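Putative pyrazinamidase/nicotinamidase (Streptococcus mutans, PDB 3S2S) probably hydrolyses the amide of nicotinamide or pyrazinamide, as a zinc-binding member of the isochorismatase family of hydrolases. Local coordinates at residues A38-D43 / Y81-I86; V160-V165 / Y183-V188. One frame throughout, in Å; residues are numbered along the deposited sequence.

Contact 1 (A38-D43 / Y81-I86); sequences ALISID and YIFFTI. With CAD (cacodylic acid), chain F.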
ATOM      1  N   ALA A  38      13.611  14.606  -5.352  1.00 17.86           N
ATOM      2  CA  ALA A  38      12.489  14.928  -6.225  1.00 16.06           C
ATOM      3  C   ALA A  38      11.709  16.074  -5.668  1.00 17.83           C
ATOM      4  O   ALA A  38      11.387  16.083  -4.490  1.00 22.55           O
ATOM      5  CB  ALA A  38      11.563  13.723  -6.376  1.00 21.50           C
ATOM      6  N   LEU A  39      11.385  17.025  -6.536  1.00 16.99           N
ATOM      7  CA  LEU A  39      10.549  18.145  -6.146  1.00 16.19           C
ATOM      8  C   LEU A  39       9.113  17.824  -6.552  1.00 16.81           C
ATOM      9  O   LEU A  39       8.862  17.439  -7.691  1.00 19.53           O
ATOM     10  CB  LEU A  39      11.061  19.456  -6.775  1.00 16.38           C
ATOM     11  CG  LEU A  39      10.218  20.648  -6.303  1.00 22.84           C
ATOM     12  CD1 LEU A  39      11.102  21.855  -5.987  1.00 23.45           C
ATOM     13  CD2 LEU A  39       9.064  20.969  -7.257  1.00 22.56           C
ATOM     14  N   ILE A  40       8.186  17.934  -5.600  1.00 14.31           N
ATOM     15  CA  ILE A  40       6.772  17.640  -5.870  1.00 13.76           C
ATOM     16  C   ILE A  40       6.044  18.972  -5.979  1.00 18.07           C
ATOM     17  O   ILE A  40       6.145  19.783  -5.072  1.00 17.36           O
ATOM     18  CB  ILE A  40       6.122  16.769  -4.754  1.00 15.88           C
ATOM     19  CG1 ILE A  40       7.032  15.611  -4.333  1.00 16.30           C
ATOM     20  CG2 ILE A  40       4.764  16.201  -5.236  1.00 15.81           C
ATOM     21  CD1 ILE A  40       7.479  14.713  -5.482  1.00 20.24           C
ATOM     22  N   SER A  41       5.358  19.208  -7.105  1.00 14.84           N
ATOM     23  CA  SER A  41       4.635  20.464  -7.353  1.00 17.09           C
ATOM     24  C   SER A  41       3.153  20.181  -7.216  1.00 16.40           C
ATOM     25  O   SER A  41       2.536  19.576  -8.104  1.00 16.41           O
ATOM     26  CB  SER A  41       4.953  21.016  -8.744  1.00 17.84           C
ATOM     27  OG  SER A  41       4.382  22.313  -8.919  1.00 17.72           O
ATOM     28  N   ILE A  42       2.586  20.584  -6.084  1.00 15.64           N
ATOM     29  CA  ILE A  42       1.252  20.099  -5.731  1.00 16.55           C
ATOM     30  C   ILE A  42       0.159  21.123  -6.032  1.00 17.42           C
ATOM     31  O   ILE A  42       0.086  22.170  -5.391  1.00 17.71           O
ATOM     32  CB  ILE A  42       1.191  19.706  -4.253  1.00 14.44           C
ATOM     33  CG1 ILE A  42       2.316  18.717  -3.921  1.00 15.26           C
ATOM     34  CG2 ILE A  42      -0.193  19.114  -3.878  1.00 16.93           C
ATOM     35  CD1 ILE A  42       2.411  18.441  -2.433  1.00 19.30           C
ATOM     36  N   ASP A  43      -0.671  20.814  -7.028  1.00 15.05           N
ATOM     37  CA  ASP A  43      -1.931  21.549  -7.286  1.00 15.18           C
ATOM     38  C   ASP A  43      -1.830  23.041  -7.477  1.00 18.07           C
ATOM     39  O   ASP A  43      -2.768  23.757  -7.124  1.00 18.49           O
ATOM     40  CB  ASP A  43      -2.947  21.277  -6.164  1.00 16.37           C
ATOM     41  CG  ASP A  43      -3.582  19.892  -6.273  1.00 25.31           C
ATOM     42  OD1 ASP A  43      -3.723  19.426  -7.410  1.00 27.99           O
ATOM     43  OD2 ASP A  43      -3.959  19.323  -5.227  1.00 29.63           O
ATOM     44  N   TYR A  81      14.442  15.389  -9.987  1.00 21.43           N
ATOM     45  CA  TYR A  81      13.242  15.027 -10.736  1.00 19.66           C
ATOM     46  C   TYR A  81      12.123  15.962 -10.315  1.00 22.20           C
ATOM     47  O   TYR A  81      12.072  16.381  -9.149  1.00 22.85           O
ATOM     48  CB  TYR A  81      12.867  13.579 -10.404  1.00 16.47           C
ATOM     49  CG  TYR A  81      14.006  12.634 -10.756  1.00 21.66           C
ATOM     50  CD1 TYR A  81      14.223  12.248 -12.080  1.00 18.82           C
ATOM     51  CD2 TYR A  81      14.859  12.155  -9.779  1.00 21.05           C
ATOM     52  CE1 TYR A  81      15.267  11.405 -12.411  1.00 23.02           C
ATOM     53  CE2 TYR A  81      15.905  11.300 -10.101  1.00 20.52           C
ATOM     54  CZ  TYR A  81      16.094  10.936 -11.420  1.00 23.33           C
ATOM     55  OH  TYR A  81      17.124  10.095 -11.744  1.00 24.96           O
ATOM     56  N   ILE A  82      11.226  16.282 -11.247  1.00 16.98           N
ATOM     57  CA  ILE A  82      10.132  17.211 -10.961  1.00 17.19           C
ATOM     58  C   ILE A  82       8.810  16.525 -11.243  1.00 16.79           C
ATOM     59  O   ILE A  82       8.613  16.021 -12.351  1.00 19.53           O
ATOM     60  CB  ILE A  82      10.190  18.447 -11.885  1.00 16.45           C
ATOM     61  CG1 ILE A  82      11.585  19.101 -11.903  1.00 22.71           C
ATOM     62  CG2 ILE A  82       9.073  19.449 -11.508  1.00 19.70           C
ATOM     63  CD1 ILE A  82      12.053  19.669 -10.554  1.00 25.73           C
ATOM     64  N   PHE A  83       7.922  16.471 -10.248  1.00 15.08           N
ATOM     65  CA  PHE A  83       6.625  15.799 -10.410  1.00 16.45           C
ATOM     66  C   PHE A  83       5.487  16.780 -10.174  1.00 18.14           C
ATOM     67  O   PHE A  83       5.302  17.257  -9.049  1.00 19.22           O
ATOM     68  CB  PHE A  83       6.481  14.650  -9.403  1.00 15.73           C
ATOM     69  CG  PHE A  83       7.395  13.488  -9.676  1.00 17.12           C
ATOM     70  CD1 PHE A  83       6.924  12.386 -10.388  1.00 17.32           C
ATOM     71  CD2 PHE A  83       8.717  13.495  -9.238  1.00 16.32           C
ATOM     72  CE1 PHE A  83       7.754  11.298 -10.663  1.00 16.64           C
ATOM     73  CE2 PHE A  83       9.554  12.398  -9.503  1.00 17.28           C
ATOM     74  CZ  PHE A  83       9.075  11.312 -10.210  1.00 19.46           C
ATOM     75  N   PHE A  84       4.734  17.088 -11.226  1.00 15.79           N
ATOM     76  CA  PHE A  84       3.504  17.873 -11.085  1.00 15.58           C
ATOM     77  C   PHE A  84       2.372  16.919 -10.724  1.00 20.89           C
ATOM     78  O   PHE A  84       2.016  16.052 -11.520  1.00 21.94           O
ATOM     79  CB  PHE A  84       3.189  18.647 -12.372  1.00 16.01           C
ATOM     80  CG  PHE A  84       4.194  19.737 -12.657  1.00 16.02           C
ATOM     81  CD1 PHE A  84       4.017  20.996 -12.126  1.00 16.82           C
ATOM     82  CD2 PHE A  84       5.322  19.479 -13.418  1.00 18.32           C
ATOM     83  CE1 PHE A  84       4.935  21.992 -12.353  1.00 18.93           C
ATOM     84  CE2 PHE A  84       6.260  20.474 -13.657  1.00 21.96           C
ATOM     85  CZ  PHE A  84       6.051  21.748 -13.126  1.00 21.61           C
ATOM     86  N   THR A  85       1.820  17.071  -9.524  1.00 14.59           N
ATOM     87  CA  THR A  85       0.817  16.113  -9.051  1.00 12.41           C
ATOM     88  C   THR A  85      -0.457  16.915  -8.869  1.00 17.90           C
ATOM     89  O   THR A  85      -0.566  17.764  -7.980  1.00 17.12           O
ATOM     90  CB  THR A  85       1.280  15.424  -7.760  1.00 14.70           C
ATOM     91  OG1 THR A  85       1.465  16.404  -6.725  1.00 16.47           O
ATOM     92  CG2 THR A  85       2.585  14.678  -8.029  1.00 16.23           C
ATOM     93  N   ILE A  86      -1.402  16.669  -9.772  1.00 14.77           N
ATOM     94  CA  ILE A  86      -2.470  17.625 -10.026  1.00 17.10           C
ATOM     95  C   ILE A  86      -3.841  16.986  -9.970  1.00 17.93           C
ATOM     96  O   ILE A  86      -4.146  16.075 -10.744  1.00 16.61           O
ATOM     97  CB  ILE A  86      -2.320  18.248 -11.437  1.00 15.94           C
ATOM     98  CG1 ILE A  86      -0.900  18.789 -11.647  1.00 17.05           C
ATOM     99  CG2 ILE A  86      -3.391  19.316 -11.685  1.00 16.41           C
ATOM    100  CD1 ILE A  86      -0.517  19.995 -10.754  1.00 18.55           C
TER
HETATM  101 AS   CAD F 185      -5.570  20.690  -1.934  0.80 24.59          AS
HETATM  102  C1  CAD F 185      -5.095  21.653  -3.560  1.00 19.95           C
HETATM  103  C2  CAD F 185      -7.534  20.582  -1.717  1.00 26.46           C
HETATM  104  O1  CAD F 185      -4.770  21.217  -0.609  1.00 32.58           O

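Contact 2 (V160-V165 / Y183-V188); sequences VVLTGV and YQIEVV. With CAD (cacodylic acid), chain F.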
ATOM      1  N   VAL A 160      11.982  13.952  -0.697  1.00 17.61           N
ATOM      2  CA  VAL A 160      11.042  14.757  -1.473  1.00 15.86           C
ATOM      3  C   VAL A 160      11.019  16.190  -0.958  1.00 16.17           C
ATOM      4  O   VAL A 160      11.063  16.412   0.250  1.00 18.86           O
ATOM      5  CB  VAL A 160       9.613  14.179  -1.501  1.00 14.75           C
ATOM      6  CG1 VAL A 160       9.616  12.805  -2.253  1.00 17.98           C
ATOM      7  CG2 VAL A 160       9.044  13.978  -0.075  1.00 19.48           C
ATOM      8  N   VAL A 161      10.948  17.126  -1.899  1.00 16.48           N
ATOM      9  CA  VAL A 161      10.857  18.552  -1.626  1.00 14.39           C
ATOM     10  C   VAL A 161       9.452  18.984  -1.986  1.00 16.93           C
ATOM     11  O   VAL A 161       9.073  18.907  -3.147  1.00 18.25           O
ATOM     12  CB  VAL A 161      11.887  19.324  -2.430  1.00 19.73           C
ATOM     13  CG1 VAL A 161      11.838  20.805  -2.067  1.00 21.61           C
ATOM     14  CG2 VAL A 161      13.286  18.753  -2.151  1.00 20.22           C
ATOM     15  N   LEU A 162       8.673  19.406  -0.996  1.00 16.04           N
ATOM     16  CA  LEU A 162       7.259  19.694  -1.236  1.00 17.80           C
ATOM     17  C   LEU A 162       7.004  21.173  -1.487  1.00 16.87           C
ATOM     18  O   LEU A 162       7.510  22.019  -0.753  1.00 18.14           O
ATOM     19  CB  LEU A 162       6.409  19.225  -0.055  1.00 14.64           C
ATOM     20  CG  LEU A 162       6.623  17.757   0.325  1.00 15.01           C
ATOM     21  CD1 LEU A 162       5.674  17.426   1.474  1.00 17.39           C
ATOM     22  CD2 LEU A 162       6.354  16.840  -0.877  1.00 17.63           C
ATOM     23  N   THR A 163       6.234  21.467  -2.531  1.00 14.02           N
ATOM     24  CA  THR A 163       5.826  22.830  -2.850  1.00 15.11           C
ATOM     25  C   THR A 163       4.371  22.778  -3.284  1.00 17.35           C
ATOM     26  O   THR A 163       3.883  21.725  -3.682  1.00 17.61           O
ATOM     27  CB  THR A 163       6.627  23.410  -4.054  1.00 19.38           C
ATOM     28  OG1 THR A 163       6.329  22.652  -5.252  1.00 20.06           O
ATOM     29  CG2 THR A 163       8.138  23.383  -3.787  1.00 17.99           C
ATOM     30  N   GLY A 164       3.689  23.920  -3.236  1.00 17.66           N
ATOM     31  CA  GLY A 164       2.335  23.986  -3.771  1.00 17.81           C
ATOM     32  C   GLY A 164       1.299  24.323  -2.719  1.00 20.52           C
ATOM     33  O   GLY A 164       1.624  24.947  -1.715  1.00 18.02           O
ATOM     34  N   VAL A 165       0.058  23.897  -2.949  1.00 17.35           N
ATOM     35  CA  VAL A 165      -1.091  24.285  -2.119  1.00 16.73           C
ATOM     36  C   VAL A 165      -2.001  23.068  -1.915  1.00 17.25           C
ATOM     37  O   VAL A 165      -1.915  22.111  -2.680  1.00 17.49           O
ATOM     38  CB  VAL A 165      -1.905  25.450  -2.790  1.00 15.45           C
ATOM     39  CG1 VAL A 165      -1.049  26.712  -2.917  1.00 19.61           C
ATOM     40  CG2 VAL A 165      -2.411  25.018  -4.147  1.00 18.01           C
ATOM     41  N   TYR A 183      10.383   8.429   3.250  1.00 16.80           N
ATOM     42  CA  TYR A 183      11.111   9.530   2.616  1.00 15.93           C
ATOM     43  C   TYR A 183      11.585  10.573   3.612  1.00 16.75           C
ATOM     44  O   TYR A 183      10.880  10.884   4.562  1.00 18.97           O
ATOM     45  CB  TYR A 183      10.253  10.233   1.533  1.00 15.47           C
ATOM     46  CG  TYR A 183      10.036   9.335   0.342  1.00 16.60           C
ATOM     47  CD1 TYR A 183      11.005   9.232  -0.649  1.00 18.04           C
ATOM     48  CD2 TYR A 183       8.874   8.580   0.224  1.00 17.18           C
ATOM     49  CE1 TYR A 183      10.825   8.371  -1.736  1.00 21.48           C
ATOM     50  CE2 TYR A 183       8.675   7.710  -0.858  1.00 16.10           C
ATOM     51  CZ  TYR A 183       9.664   7.615  -1.826  1.00 17.44           C
ATOM     52  OH  TYR A 183       9.498   6.747  -2.885  1.00 17.20           O
ATOM     53  N   GLN A 184      12.770  11.124   3.371  1.00 17.56           N
ATOM     54  CA  GLN A 184      13.127  12.408   3.991  1.00 17.62           C
ATOM     55  C   GLN A 184      12.292  13.480   3.314  1.00 19.58           C
ATOM     56  O   GLN A 184      11.994  13.386   2.125  1.00 20.28           O
ATOM     57  CB  GLN A 184      14.613  12.725   3.807  1.00 23.01           C
ATOM     58  CG  GLN A 184      15.525  11.648   4.333  1.00 30.44           C
ATOM     59  CD  GLN A 184      15.236  11.318   5.766  1.00 43.47           C
ATOM     60  OE1 GLN A 184      15.178  12.208   6.625  1.00 46.90           O
ATOM     61  NE2 GLN A 184      15.044  10.031   6.045  1.00 43.72           N
ATOM     62  N   ILE A 185      11.911  14.496   4.073  1.00 16.84           N
ATOM     63  CA  ILE A 185      10.987  15.520   3.572  1.00 18.79           C
ATOM     64  C   ILE A 185      11.560  16.902   3.796  1.00 20.47           C
ATOM     65  O   ILE A 185      12.042  17.213   4.896  1.00 19.32           O
ATOM     66  CB  ILE A 185       9.641  15.457   4.316  1.00 18.09           C
ATOM     67  CG1 ILE A 185       9.053  14.050   4.222  1.00 19.03           C
ATOM     68  CG2 ILE A 185       8.679  16.516   3.787  1.00 20.28           C
ATOM     69  CD1 ILE A 185       7.885  13.825   5.190  1.00 21.35           C
ATOM     70  N   GLU A 186      11.548  17.712   2.743  1.00 16.36           N
ATOM     71  CA  GLU A 186      11.839  19.134   2.861  1.00 18.10           C
ATOM     72  C   GLU A 186      10.581  19.867   2.430  1.00 23.67           C
ATOM     73  O   GLU A 186       9.857  19.404   1.543  1.00 22.82           O
ATOM     74  CB  GLU A 186      13.024  19.516   1.972  1.00 21.71           C
ATOM     75  CG  GLU A 186      14.292  18.771   2.338  1.00 23.84           C
ATOM     76  CD  GLU A 186      15.506  19.173   1.503  1.00 32.00           C
ATOM     77  OE1 GLU A 186      15.330  19.573   0.339  1.00 31.65           O
ATOM     78  OE2 GLU A 186      16.648  19.101   2.023  1.00 38.54           O
ATOM     79  N   VAL A 187      10.300  20.990   3.076  1.00 19.75           N
ATOM     80  CA  VAL A 187       9.196  21.836   2.644  1.00 21.43           C
ATOM     81  C   VAL A 187       9.744  23.227   2.416  1.00 23.13           C
ATOM     82  O   VAL A 187      10.428  23.782   3.277  1.00 22.79           O
ATOM     83  CB  VAL A 187       8.095  21.909   3.708  1.00 21.94           C
ATOM     84  CG1 VAL A 187       6.948  22.801   3.216  1.00 26.81           C
ATOM     85  CG2 VAL A 187       7.595  20.510   4.041  1.00 26.29           C
ATOM     86  N   VAL A 188       9.464  23.809   1.258  1.00 22.51           N
ATOM     87  CA  VAL A 188      10.009  25.130   0.968  1.00 21.99           C
ATOM     88  C   VAL A 188       8.990  26.164   1.432  1.00 24.71           C
ATOM     89  O   VAL A 188       7.939  26.305   0.822  1.00 19.10           O
ATOM     90  CB  VAL A 188      10.268  25.293  -0.543  1.00 26.11           C
ATOM     91  CG1 VAL A 188      10.842  26.698  -0.868  1.00 24.90           C
ATOM     92  CG2 VAL A 188      11.185  24.171  -1.045  1.00 24.86           C
TER
HETATM   93 AS   CAD F 185      -5.570  20.690  -1.934  0.80 24.59          AS
HETATM   94  C1  CAD F 185      -5.095  21.653  -3.560  1.00 19.95           C
HETATM   95  C2  CAD F 185      -7.534  20.582  -1.717  1.00 26.46           C
HETATM   96  O1  CAD F 185      -4.770  21.217  -0.609  1.00 32.58           O

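Contact 1 (A38-D43 / Y81-I86)
Y81 opens the ladder by handing its carbonyl oxygen to the amide of L39 (Y81 O to L39 N, 2.8 Å), and its CB lies beside A38 CB; the axes of the two parallel strand segments approach to 4.7 Å, at 18°. I82, on the face shared with L39 and S41, brings CD1 to 3.9 Å from L39 CB, with CG1 beside its own backbone N (chi1 -51°) and CD1 turned back toward L39. F83 takes part twice through its backbone, donating N to L39 O and accepting S41 N on its O in a straight bond (180° at the hydrogen). Its ring turns to the other face, where CE2 meets A38 CB at 3.9 Å, while F83 CB meets I40 CD1; the ring also stacks on F133. F84 sets the CD1-CE1 side of its ring against S41, CD1 lying 3.5 Å from both S41 CB and S41 OG. T85 donates N to S41 O and accepts D43 N on its O. Its OG1 is buried against I40 CG2 (3.6 Å) and has no polar partner. I86 passes its CA 3.4 Å from D43 OD1, an oxygen that accepts the amide of D87, a zinc ligand. OD2 is salt-bridged to K137. The backbone-bonded pair of strands thus brings D43 to the cacodylic acid pocket, its side chain about 6 Å from the zinc ion, where D87 N and K137 fix the rotation of its carboxylate.

Contact 2 (V160-V165 / Y183-V188)
V160 and L162 each pair in parallel with the strand that follows helix 167-180, so the contact closes a beta-alpha-beta crossover of the central parallel sheet; the strand axes approach to 4.6 Å at 29°. The backbone donors and acceptors mesh in the usual alternation. V160 N is satisfied by Q184 O, E186 N by V160 O (2.9 Å, 172° at the hydrogen) and L162 N by E186 O (2.8 Å from N to O). The last rung, V188 N to L162 O, stretches to 3.3 Å and is weak, in keeping with the CA atoms drawing apart to 6.1 Å at T163 and V188. Amides on alternate residues serve the other neighbour: V161 bonds to A38 and I40, and T163 to I40 and I42. The polar ends of the side chains are likewise answered from elsewhere: T163 OG1 by I40 O, Y183 OH by D149, and E186 OE1 by a salt bridge to K37, while E186 OE2 is hydrogen-bonded outside the two segments too. Y183 also makes a cation-pi contact with R153 of a neighbouring subunit, while across the contact its CD1 meets V160 CG1, the two side chains crossing at about a right angle. On the face of V160, I185 and L162, the L162 CD1 branch reaches I185 CG2 at 3.9 Å, and A175 and A178 of helix 167-180 lie against this face. Beyond T163 the chain turns a corner at G164, and V165 O comes near the cacodylic acid. On the other face V161 uses both branches: CG1, anti to the backbone N (chi1 -176°), lies 3.6 Å from V188 CG2, and CG2 rests 3.3 Å from E186 OE1.

How the contacts relate
Contacts 1 and 2 are neighbouring joints of one parallel sheet, their centres 9 Å apart, joined because strand 37-42 lies beside strand 159-165: A38 O meets V161 N and I40 N meets V161 O, each at 2.8 Å, both probable hydrogen bonds. Both are buried, but contact 1 sits nearer the middle of the chain (6 Å against 9 Å between centres) and has only Y81 partly exposed, whereas contact 2 has the exposed Q184 as well as the partly exposed E186. The rings of F83 and F84 pack over contact 1 on its two faces; branched aliphatic residues dominate contact 2. Each sends one residue to the cacodylic acid: D43 by its carboxylate, V165 by its backbone. D43 and E186 pair with different lysines.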